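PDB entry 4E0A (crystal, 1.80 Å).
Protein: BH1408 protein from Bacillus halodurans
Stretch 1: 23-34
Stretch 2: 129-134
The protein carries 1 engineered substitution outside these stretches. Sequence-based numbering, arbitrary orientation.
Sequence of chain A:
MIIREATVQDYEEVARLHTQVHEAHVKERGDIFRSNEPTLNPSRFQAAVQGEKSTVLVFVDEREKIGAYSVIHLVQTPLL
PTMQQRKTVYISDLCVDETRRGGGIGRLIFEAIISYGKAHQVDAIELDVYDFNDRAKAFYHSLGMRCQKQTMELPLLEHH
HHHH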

# COMPACT_ATOMS: atom_id res chain seq x y z
N GLU A 23 12.30 6.39 14.67
CA GLU A 23 13.52 5.68 15.03
C GLU A 23 13.33 4.15 15.11
O GLU A 23 14.23 3.40 14.76
CB GLU A 23 14.13 6.25 16.31
CG GLU A 23 15.02 7.46 16.06
CD GLU A 23 16.27 7.10 15.25
OE1 GLU A 23 17.05 6.22 15.69
OE2 GLU A 23 16.48 7.68 14.16
N ALA A 24 12.16 3.71 15.57
CA ALA A 24 11.87 2.27 15.61
C ALA A 24 11.94 1.72 14.20
O ALA A 24 12.49 0.64 13.96
CB ALA A 24 10.50 2.01 16.21
N HIS A 25 11.40 2.47 13.25
CA HIS A 25 11.35 2.05 11.86
C HIS A 25 12.75 2.09 11.24
O HIS A 25 13.12 1.21 10.47
CB HIS A 25 10.33 2.90 11.08
CG HIS A 25 8.90 2.51 11.34
ND1 HIS A 25 8.24 2.82 12.51
CD2 HIS A 25 8.01 1.81 10.58
CE1 HIS A 25 7.00 2.34 12.46
NE2 HIS A 25 6.84 1.72 11.31
N VAL A 26 13.54 3.10 11.60
CA VAL A 26 14.93 3.17 11.14
C VAL A 26 15.71 1.95 11.64
O VAL A 26 16.49 1.35 10.90
CB VAL A 26 15.62 4.47 11.58
CG1 VAL A 26 17.14 4.39 11.37
CG2 VAL A 26 15.02 5.65 10.84
N LYS A 27 15.47 1.58 12.89
CA LYS A 27 16.14 0.45 13.51
C LYS A 27 15.87 -0.85 12.75
O LYS A 27 16.79 -1.63 12.47
CB LYS A 27 15.68 0.33 14.96
CG LYS A 27 16.50 -0.60 15.84
CD LYS A 27 16.21 -0.32 17.31
CE LYS A 27 16.88 -1.33 18.23
NZ LYS A 27 16.44 -2.72 17.93
N GLU A 28 14.60 -1.08 12.41
CA GLU A 28 14.19 -2.37 11.83
C GLU A 28 14.25 -2.42 10.31
O GLU A 28 14.42 -3.50 9.72
CB GLU A 28 12.76 -2.72 12.28
CG GLU A 28 12.58 -2.80 13.78
CD GLU A 28 13.41 -3.90 14.41
OE1 GLU A 28 13.61 -4.95 13.76
OE2 GLU A 28 13.87 -3.70 15.55
N ARG A 29 14.06 -1.28 9.66
CA ARG A 29 14.08 -1.21 8.20
C ARG A 29 14.88 0.01 7.76
O ARG A 29 14.32 0.95 7.19
CB ARG A 29 12.65 -1.12 7.64
CG ARG A 29 11.82 -2.41 7.72
CD ARG A 29 12.52 -3.61 7.09
NE ARG A 29 12.80 -3.45 5.67
CZ ARG A 29 12.03 -3.91 4.68
NH1 ARG A 29 10.89 -4.54 4.96
NH2 ARG A 29 12.37 -3.71 3.41
N GLY A 30 16.18 0.00 8.03
CA GLY A 30 17.05 1.10 7.67
C GLY A 30 17.24 1.23 6.16
O GLY A 30 17.79 2.22 5.69
N ASP A 31 16.77 0.22 5.42
CA ASP A 31 16.88 0.24 3.97
C ASP A 31 15.80 1.14 3.37
O ASP A 31 15.93 1.62 2.24
CB ASP A 31 16.80 -1.19 3.39
CG ASP A 31 15.54 -1.93 3.81
OD1 ASP A 31 15.05 -1.74 4.95
OD2 ASP A 31 15.02 -2.71 2.98
N ILE A 32 14.75 1.38 4.16
CA ILE A 32 13.64 2.21 3.73
C ILE A 32 13.68 3.55 4.46
O ILE A 32 13.52 4.60 3.84
CB ILE A 32 12.28 1.48 3.97
CG1 ILE A 32 12.19 0.21 3.10
CG2 ILE A 32 11.09 2.40 3.70
CD1 ILE A 32 10.84 -0.48 3.14
N PHE A 33 13.91 3.49 5.77
CA PHE A 33 13.79 4.67 6.63
C PHE A 33 15.15 5.25 6.96
O PHE A 33 16.14 4.54 7.12
CB PHE A 33 13.00 4.33 7.90
CG PHE A 33 11.59 3.90 7.63
CD1 PHE A 33 11.26 2.55 7.50
CD2 PHE A 33 10.59 4.84 7.48
CE1 PHE A 33 9.97 2.17 7.23
CE2 PHE A 33 9.28 4.46 7.21
CZ PHE A 33 8.98 3.12 7.08
N ARG A 34 15.20 6.57 7.08
CA ARG A 34 16.46 7.27 7.28
C ARG A 34 16.38 8.11 8.56
O ARG A 34 15.36 8.76 8.82
CB ARG A 34 16.73 8.18 6.07
CG ARG A 34 18.08 8.86 6.06
CD ARG A 34 18.17 9.77 4.83
NE ARG A 34 19.45 10.46 4.75
CZ ARG A 34 19.71 11.63 5.33
NH1 ARG A 34 18.78 12.25 6.05
NH2 ARG A 34 20.91 12.18 5.19
N VAL A 129 0.63 -0.42 7.92
CA VAL A 129 1.56 -0.77 8.98
C VAL A 129 2.66 -1.70 8.43
O VAL A 129 2.40 -2.59 7.61
CB VAL A 129 0.82 -1.40 10.18
CG1 VAL A 129 0.14 -2.70 9.76
CG2 VAL A 129 1.78 -1.61 11.34
N TYR A 130 3.89 -1.49 8.89
CA TYR A 130 5.00 -2.33 8.46
C TYR A 130 5.01 -3.70 9.12
O TYR A 130 4.65 -3.84 10.29
CB TYR A 130 6.34 -1.60 8.63
CG TYR A 130 6.55 -0.66 7.48
CD1 TYR A 130 5.93 0.58 7.45
CD2 TYR A 130 7.31 -1.05 6.37
CE1 TYR A 130 6.09 1.43 6.39
CE2 TYR A 130 7.47 -0.20 5.30
CZ TYR A 130 6.85 1.04 5.31
OH TYR A 130 7.00 1.91 4.25
N ASP A 131 5.43 -4.71 8.36
CA ASP A 131 5.32 -6.11 8.76
C ASP A 131 6.04 -6.43 10.08
O ASP A 131 5.58 -7.26 10.85
CB ASP A 131 5.85 -7.01 7.62
CG ASP A 131 5.87 -8.50 7.98
OD1 ASP A 131 4.79 -9.08 8.18
OD2 ASP A 131 6.98 -9.09 8.03
N PHE A 132 7.15 -5.75 10.34
CA PHE A 132 7.91 -6.01 11.57
C PHE A 132 7.18 -5.54 12.84
O PHE A 132 7.54 -5.94 13.95
CB PHE A 132 9.27 -5.31 11.51
CG PHE A 132 9.19 -3.80 11.69
CD1 PHE A 132 9.10 -2.96 10.59
CD2 PHE A 132 9.20 -3.24 12.95
CE1 PHE A 132 9.03 -1.59 10.76
CE2 PHE A 132 9.13 -1.87 13.12
CZ PHE A 132 9.05 -1.05 12.03
N ASN A 133 6.19 -4.66 12.66
CA ASN A 133 5.62 -3.88 13.75
C ASN A 133 4.53 -4.67 14.48
O ASN A 133 3.33 -4.40 14.34
CB ASN A 133 5.08 -2.55 13.20
CG ASN A 133 4.80 -1.53 14.28
OD1 ASN A 133 4.81 -1.83 15.47
ND2 ASN A 133 4.51 -0.30 13.85
N ASP A 134 4.96 -5.66 15.27
CA ASP A 134 4.03 -6.56 15.93
C ASP A 134 3.17 -5.82 16.95
O ASP A 134 1.98 -6.10 17.09
CB ASP A 134 4.80 -7.68 16.63
CG ASP A 134 5.08 -8.85 15.70
OD1 ASP A 134 4.36 -9.02 14.70
OD2 ASP A 134 6.03 -9.61 15.98
O HOH W 1 4.52 0.41 10.99

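Residues 129-134 carry the end of a strand into a turn that packs against the last helical turns of residues 23-28 and the loop that follows. No direct hydrogen bond joins the two stretches; aromatic and aliphatic packing and one bridging water do, burying 380 Å² in all.

Val-129 points its CB away and makes no contact. Tyr-130, the next residue of the strand, points toward the other stretch and lays its ring among three side chains. The edge of Phe-33 meets the face of this ring, with Phe-33 CZ 3.4 Å from Tyr-130 CE1 and the planes at 76°. Ile-32 CD1 lies 4.0 Å from Tyr-130 CE2, adding aliphatic bulk, and His-25 CD2 approaches Tyr-130 CD1 at 4.0 Å. Both Ile-32 and Phe-33 are buried, as suits their apolar side chains.

A type I turn runs from Tyr-130 to Asn-133, closed by the bond from Asn-133 N to Tyr-130 O (2.9 Å). Within it Asp-131 makes no contact, while Phe-132 points its CB toward the other stretch. Phe-132 has the largest covered area, 103 Å². Its edge is turned to the face of His-25, and Phe-132 CZ lies 3.4 Å from His-25 CD2, while Glu-28 CB sits over the face of the Phe-132 ring, 3.7 Å from its centroid. Glu-28 thus contributes its aliphatic portion here, and its carboxylate makes a long salt bridge with Lys-27. Arg-29 CG adds a contact to Phe-132 CD1 at 4.0 Å; the guanidinium of Arg-29 is held by Asp-31 in a salt bridge, with Arg-29 NE to Asp-31 OD1 and Arg-29 NH2 to Asp-31 OD2 both at 2.9 Å.

Asn-133 combines two roles. Its side chain caps the following helix, and Asn-133 ND2 donates to water 1 (2.9 Å). The same water accepts from Tyr-130 N (2.9 Å) and hydrogen-bonds His-25 NE2 (2.7 Å), so the imidazole combines ring packing with a polar link to the turn.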